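Putative metal binding protein (Coccidioides immitis, PDB 3CVG) probably binds a metal ion, as a putative metal-binding member of the two-lobed periplasmic binding protein superfamily. Local coordinates at residues T185-L197 / T207-M219. Residues are numbered along the deposited sequence; the frame is centred on the assembly and turned at random.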
loop_
_atom_site.group_PDB
_atom_site.type_symbol
_atom_site.label_atom_id
_atom_site.label_comp_id
_atom_site.label_asym_id
_atom_site.label_seq_id
_atom_site.Cartn_x
_atom_site.Cartn_y
_atom_site.Cartn_z
ATOM N N THR A 185 -0.148 -12.125 -8.978
ATOM C CA THR A 185 0.686 -12.639 -7.893
ATOM C C THR A 185 0.879 -11.566 -6.821
ATOM O O THR A 185 0.360 -10.458 -6.944
ATOM C CB THR A 185 2.091 -13.012 -8.400
ATOM O OG1 THR A 185 2.729 -11.830 -8.904
ATOM C CG2 THR A 185 2.017 -14.060 -9.503
ATOM N N PHE A 186 1.650 -11.905 -5.787
ATOM C CA PHE A 186 1.961 -10.975 -4.699
ATOM C C PHE A 186 2.946 -9.938 -5.236
ATOM O O PHE A 186 3.542 -10.142 -6.293
ATOM C CB PHE A 186 2.616 -11.716 -3.528
ATOM C CG PHE A 186 1.893 -12.959 -3.112
ATOM C CD1 PHE A 186 0.551 -12.914 -2.742
ATOM C CD2 PHE A 186 2.563 -14.182 -3.075
ATOM C CE1 PHE A 186 -0.116 -14.073 -2.336
ATOM C CE2 PHE A 186 1.911 -15.348 -2.671
ATOM C CZ PHE A 186 0.566 -15.293 -2.301
ATOM N N PRO A 187 3.148 -8.827 -4.498
ATOM C CA PRO A 187 4.044 -7.723 -4.848
ATOM C C PRO A 187 5.436 -8.054 -5.379
ATOM O O PRO A 187 5.806 -7.609 -6.462
ATOM C CB PRO A 187 4.119 -6.926 -3.549
ATOM C CG PRO A 187 2.749 -7.057 -3.024
ATOM C CD PRO A 187 2.482 -8.544 -3.212
ATOM N N ILE A 188 6.211 -8.809 -4.606
ATOM C CA ILE A 188 7.578 -9.144 -5.002
ATOM C C ILE A 188 7.648 -9.892 -6.332
ATOM O O ILE A 188 8.414 -9.518 -7.223
ATOM C CB ILE A 188 8.292 -9.968 -3.895
ATOM C CG1 ILE A 188 8.512 -9.092 -2.656
ATOM C CG2 ILE A 188 9.643 -10.488 -4.409
ATOM C CD1 ILE A 188 9.135 -9.830 -1.468
ATOM N N GLN A 189 6.850 -10.944 -6.469
ATOM C CA GLN A 189 6.830 -11.715 -7.713
ATOM C C GLN A 189 6.446 -10.822 -8.893
ATOM O O GLN A 189 7.080 -10.872 -9.949
ATOM C CB GLN A 189 5.846 -12.878 -7.596
ATOM C CG GLN A 189 6.348 -14.005 -6.711
ATOM C CD GLN A 189 5.228 -14.872 -6.171
ATOM O OE1 GLN A 189 4.241 -15.148 -6.864
ATOM N NE2 GLN A 189 5.379 -15.323 -4.923
ATOM N N ALA A 190 5.415 -10.000 -8.719
ATOM C CA ALA A 190 4.972 -9.106 -9.795
ATOM C C ALA A 190 6.050 -8.115 -10.248
ATOM O O ALA A 190 6.212 -7.872 -11.449
ATOM C CB ALA A 190 3.700 -8.348 -9.362
ATOM N N LEU A 191 6.766 -7.516 -9.294
ATOM C CA LEU A 191 7.822 -6.573 -9.648
ATOM C C LEU A 191 8.963 -7.324 -10.343
ATOM O O LEU A 191 9.510 -6.854 -11.337
ATOM C CB LEU A 191 8.355 -5.840 -8.398
ATOM C CG LEU A 191 9.527 -4.868 -8.606
ATOM C CD1 LEU A 191 9.224 -3.896 -9.747
ATOM C CD2 LEU A 191 9.797 -4.100 -7.306
ATOM N N THR A 192 9.306 -8.496 -9.816
ATOM C CA THR A 192 10.364 -9.314 -10.395
ATOM C C THR A 192 10.016 -9.655 -11.848
ATOM O O THR A 192 10.867 -9.589 -12.743
ATOM C CB THR A 192 10.550 -10.623 -9.593
ATOM O OG1 THR A 192 10.968 -10.307 -8.257
ATOM C CG2 THR A 192 11.598 -11.513 -10.253
ATOM N N ALA A 193 8.757 -10.014 -12.072
ATOM C CA ALA A 193 8.289 -10.363 -13.409
ATOM C C ALA A 193 8.359 -9.169 -14.356
ATOM O O ALA A 193 8.788 -9.312 -15.497
ATOM C CB ALA A 193 6.853 -10.887 -13.345
ATOM N N ALA A 194 7.935 -7.993 -13.890
ATOM C CA ALA A 194 7.959 -6.794 -14.724
ATOM C C ALA A 194 9.380 -6.486 -15.184
ATOM O O ALA A 194 9.609 -6.092 -16.334
ATOM C CB ALA A 194 7.406 -5.599 -13.957
ATOM N N ILE A 195 10.325 -6.648 -14.269
ATOM C CA ILE A 195 11.722 -6.375 -14.560
ATOM C C ILE A 195 12.285 -7.385 -15.552
ATOM O O ILE A 195 12.919 -6.999 -16.531
ATOM C CB ILE A 195 12.546 -6.378 -13.259
ATOM C CG1 ILE A 195 12.121 -5.188 -12.398
ATOM C CG2 ILE A 195 14.042 -6.288 -13.563
ATOM C CD1 ILE A 195 12.564 -5.307 -10.943
ATOM N N LEU A 196 12.029 -8.665 -15.310
ATOM C CA LEU A 196 12.517 -9.729 -16.188
ATOM C C LEU A 196 11.915 -9.631 -17.583
ATOM O O LEU A 196 12.573 -9.934 -18.575
ATOM C CB LEU A 196 12.183 -11.106 -15.610
ATOM C CG LEU A 196 12.899 -11.568 -14.337
ATOM C CD1 LEU A 196 12.402 -12.948 -13.926
ATOM C CD2 LEU A 196 14.394 -11.604 -14.584
ATOM N N LEU A 197 10.660 -9.202 -17.655
ATOM C CA LEU A 197 9.960 -9.100 -18.929
ATOM C C LEU A 197 10.132 -7.754 -19.613
ATOM O O LEU A 197 9.629 -7.557 -20.715
ATOM C CB LEU A 197 8.468 -9.351 -18.713
ATOM C CG LEU A 197 8.081 -10.710 -18.137
ATOM C CD1 LEU A 197 6.681 -10.614 -17.557
ATOM C CD2 LEU A 197 8.166 -11.789 -19.221
ATOM N N THR A 207 8.227 -3.013 -1.615
ATOM C CA THR A 207 8.438 -4.161 -2.488
ATOM C C THR A 207 9.770 -3.966 -3.210
ATOM O O THR A 207 10.561 -4.899 -3.347
ATOM C CB THR A 207 7.298 -4.274 -3.517
ATOM O OG1 THR A 207 6.057 -4.445 -2.823
ATOM C CG2 THR A 207 7.525 -5.463 -4.453
ATOM N N TYR A 208 10.008 -2.739 -3.663
ATOM C CA TYR A 208 11.244 -2.383 -4.352
ATOM C C TYR A 208 12.472 -2.708 -3.487
ATOM O O TYR A 208 13.466 -3.277 -3.968
ATOM C CB TYR A 208 11.233 -0.886 -4.679
ATOM C CG TYR A 208 12.542 -0.340 -5.190
ATOM C CD1 TYR A 208 13.061 -0.746 -6.424
ATOM C CD2 TYR A 208 13.271 0.585 -4.441
ATOM C CE1 TYR A 208 14.270 -0.250 -6.896
ATOM C CE2 TYR A 208 14.493 1.091 -4.907
ATOM C CZ TYR A 208 14.980 0.671 -6.135
ATOM O OH TYR A 208 16.174 1.169 -6.603
ATOM N N LEU A 209 12.401 -2.340 -2.212
ATOM C CA LEU A 209 13.509 -2.584 -1.296
ATOM C C LEU A 209 13.633 -4.056 -0.952
ATOM O O LEU A 209 14.601 -4.469 -0.315
ATOM C CB LEU A 209 13.326 -1.769 -0.009
ATOM C CG LEU A 209 13.322 -0.250 -0.210
ATOM C CD1 LEU A 209 12.908 0.447 1.091
ATOM C CD2 LEU A 209 14.696 0.211 -0.662
ATOM N N SER A 210 12.660 -4.851 -1.389
ATOM C CA SER A 210 12.667 -6.279 -1.111
ATOM C C SER A 210 13.322 -7.124 -2.203
ATOM O O SER A 210 13.656 -8.273 -1.955
ATOM C CB SER A 210 11.237 -6.790 -0.900
ATOM O OG SER A 210 10.628 -6.184 0.222
ATOM N N ILE A 211 13.486 -6.578 -3.405
ATOM C CA ILE A 211 14.075 -7.366 -4.481
ATOM C C ILE A 211 15.594 -7.253 -4.520
ATOM O O ILE A 211 16.176 -6.288 -4.019
ATOM C CB ILE A 211 13.481 -6.982 -5.868
ATOM C CG1 ILE A 211 13.787 -5.522 -6.191
ATOM C CG2 ILE A 211 11.970 -7.232 -5.876
ATOM C CD1 ILE A 211 13.387 -5.105 -7.586
ATOM N N PRO A 212 16.260 -8.256 -5.102
ATOM C CA PRO A 212 17.727 -8.244 -5.191
ATOM C C PRO A 212 18.275 -6.946 -5.771
ATOM O O PRO A 212 17.670 -6.361 -6.665
ATOM C CB PRO A 212 18.022 -9.438 -6.084
ATOM C CG PRO A 212 16.905 -10.393 -5.741
ATOM C CD PRO A 212 15.701 -9.474 -5.717
ATOM N N ARG A 213 19.412 -6.484 -5.259
ATOM C CA ARG A 213 20.013 -5.259 -5.777
ATOM C C ARG A 213 20.262 -5.396 -7.274
ATOM O O ARG A 213 20.077 -4.445 -8.038
ATOM C CB ARG A 213 21.346 -4.959 -5.094
ATOM C CG ARG A 213 21.220 -4.591 -3.642
ATOM C CD ARG A 213 22.491 -3.939 -3.128
ATOM N NE ARG A 213 22.397 -3.689 -1.697
ATOM C CZ ARG A 213 21.400 -3.025 -1.124
ATOM N NH1 ARG A 213 20.409 -2.544 -1.862
ATOM N NH2 ARG A 213 21.392 -2.846 0.190
ATOM N N GLY A 214 20.697 -6.583 -7.679
ATOM C CA GLY A 214 20.968 -6.830 -9.083
ATOM C C GLY A 214 19.794 -6.503 -9.990
ATOM O O GLY A 214 19.980 -5.916 -11.056
ATOM N N LEU A 215 18.583 -6.875 -9.578
ATOM C CA LEU A 215 17.398 -6.600 -10.383
ATOM C C LEU A 215 17.099 -5.109 -10.478
ATOM O O LEU A 215 16.620 -4.635 -11.505
ATOM C CB LEU A 215 16.169 -7.325 -9.822
ATOM C CG LEU A 215 16.003 -8.806 -10.175
ATOM C CD1 LEU A 215 14.633 -9.290 -9.724
ATOM C CD2 LEU A 215 16.150 -8.986 -11.686
ATOM N N ARG A 216 17.382 -4.374 -9.407
ATOM C CA ARG A 216 17.120 -2.941 -9.395
ATOM C C ARG A 216 17.946 -2.232 -10.458
ATOM O O ARG A 216 17.603 -1.135 -10.891
ATOM C CB ARG A 216 17.418 -2.350 -8.012
ATOM C CG ARG A 216 16.608 -2.980 -6.897
ATOM C CD ARG A 216 16.991 -2.394 -5.540
ATOM N NE ARG A 216 16.767 -3.357 -4.469
ATOM C CZ ARG A 216 16.920 -3.085 -3.177
ATOM N NH1 ARG A 216 17.298 -1.871 -2.794
ATOM N NH2 ARG A 216 16.694 -4.024 -2.271
ATOM N N ASP A 217 19.034 -2.863 -10.885
ATOM C CA ASP A 217 19.881 -2.287 -11.920
ATOM C C ASP A 217 19.315 -2.578 -13.308
ATOM O O ASP A 217 19.744 -1.993 -14.299
ATOM C CB ASP A 217 21.299 -2.845 -11.815
ATOM C CG ASP A 217 22.109 -2.166 -10.738
ATOM O OD1 ASP A 217 22.344 -0.944 -10.854
ATOM O OD2 ASP A 217 22.513 -2.848 -9.774
ATOM N N GLN A 218 18.348 -3.485 -13.369
ATOM C CA GLN A 218 17.713 -3.859 -14.629
ATOM C C GLN A 218 16.396 -3.099 -14.805
ATOM O O GLN A 218 15.572 -3.427 -15.666
ATOM C CB GLN A 218 17.476 -5.374 -14.646
ATOM C CG GLN A 218 18.777 -6.182 -14.698
ATOM C CD GLN A 218 18.573 -7.658 -14.419
ATOM O OE1 GLN A 218 17.672 -8.288 -14.975
ATOM N NE2 GLN A 218 19.420 -8.223 -13.565
HETATM N N MSE A 219 16.208 -2.073 -13.983
HETATM C CA MSE A 219 15.007 -1.252 -14.041
HETATM C C MSE A 219 15.323 0.197 -13.684
HETATM O O MSE A 219 16.379 0.494 -13.119
HETATM C CB MSE A 219 13.924 -1.795 -13.093
HETATM C CG MSE A 219 14.399 -2.048 -11.662
HETATM SE SE MSE A 219 13.017 -1.636 -10.338
HETATM C CE MSE A 219 13.266 0.271 -10.318
HETATM O O HOH W 1 13.289 -4.391 -17.208
HETATM O O HOH W 2 15.549 -7.401 -17.309
#
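Ile195 buries more area than any other residue in the contact between 185-197 and 207-219, and its branches divide the work. At CB the side chain splits with CG2 anti to the backbone N and CG1 beside it (chi1 -67°). CG2 therefore reaches the Leu215-Gln218 turn, lying 3.7 Å from Leu215 O and close to CB of Gln218; the side chains of Ile195 and Gln218 cross at about a right angle. CG1 rests against CB and CG of the selenomethionine Met219. At the tip, Ile195 CD1 meets Ile211 CD1 end to end at 3.5 Å, tighter than usual for two carbons. Ile195 CD1 also touches Met219 SE at 3.7 Å.

Leu191, one helical turn earlier, brings CD2 to within 3.7 Å of Tyr208 CA and equally near Ile211 CD1. Nearer the helix start, Thr207 packs its methyl CG2 over the Pro187 carbonyl, 3.4 Å from Pro187 O, while its OG1 bonds to Asp204. Thr192 turns CG2 to Leu215 CD1, while its OG1 donates to Ile188 O at 2.9 Å from above the carbonyl plane.

No direct hydrogen bond joins the segments; two waters do, both donating to Ile195 O, one continuing to Gln218 O and the other to Gln218 OE1.

Within one lobe of the periplasmic-binding-protein fold, helix 187-196 thus packs against helix 205-208, the type I turn Tyr208 to Ile211 and the weakly bonded helix 213-216, which link strands 200-204 and 220-224. Leu191 and Met219 also touch Ile110 of strand 100-111, and the helix starts toward the interlobe cleft, the Pro187 side chain about 5 Å from the bound calcium ion.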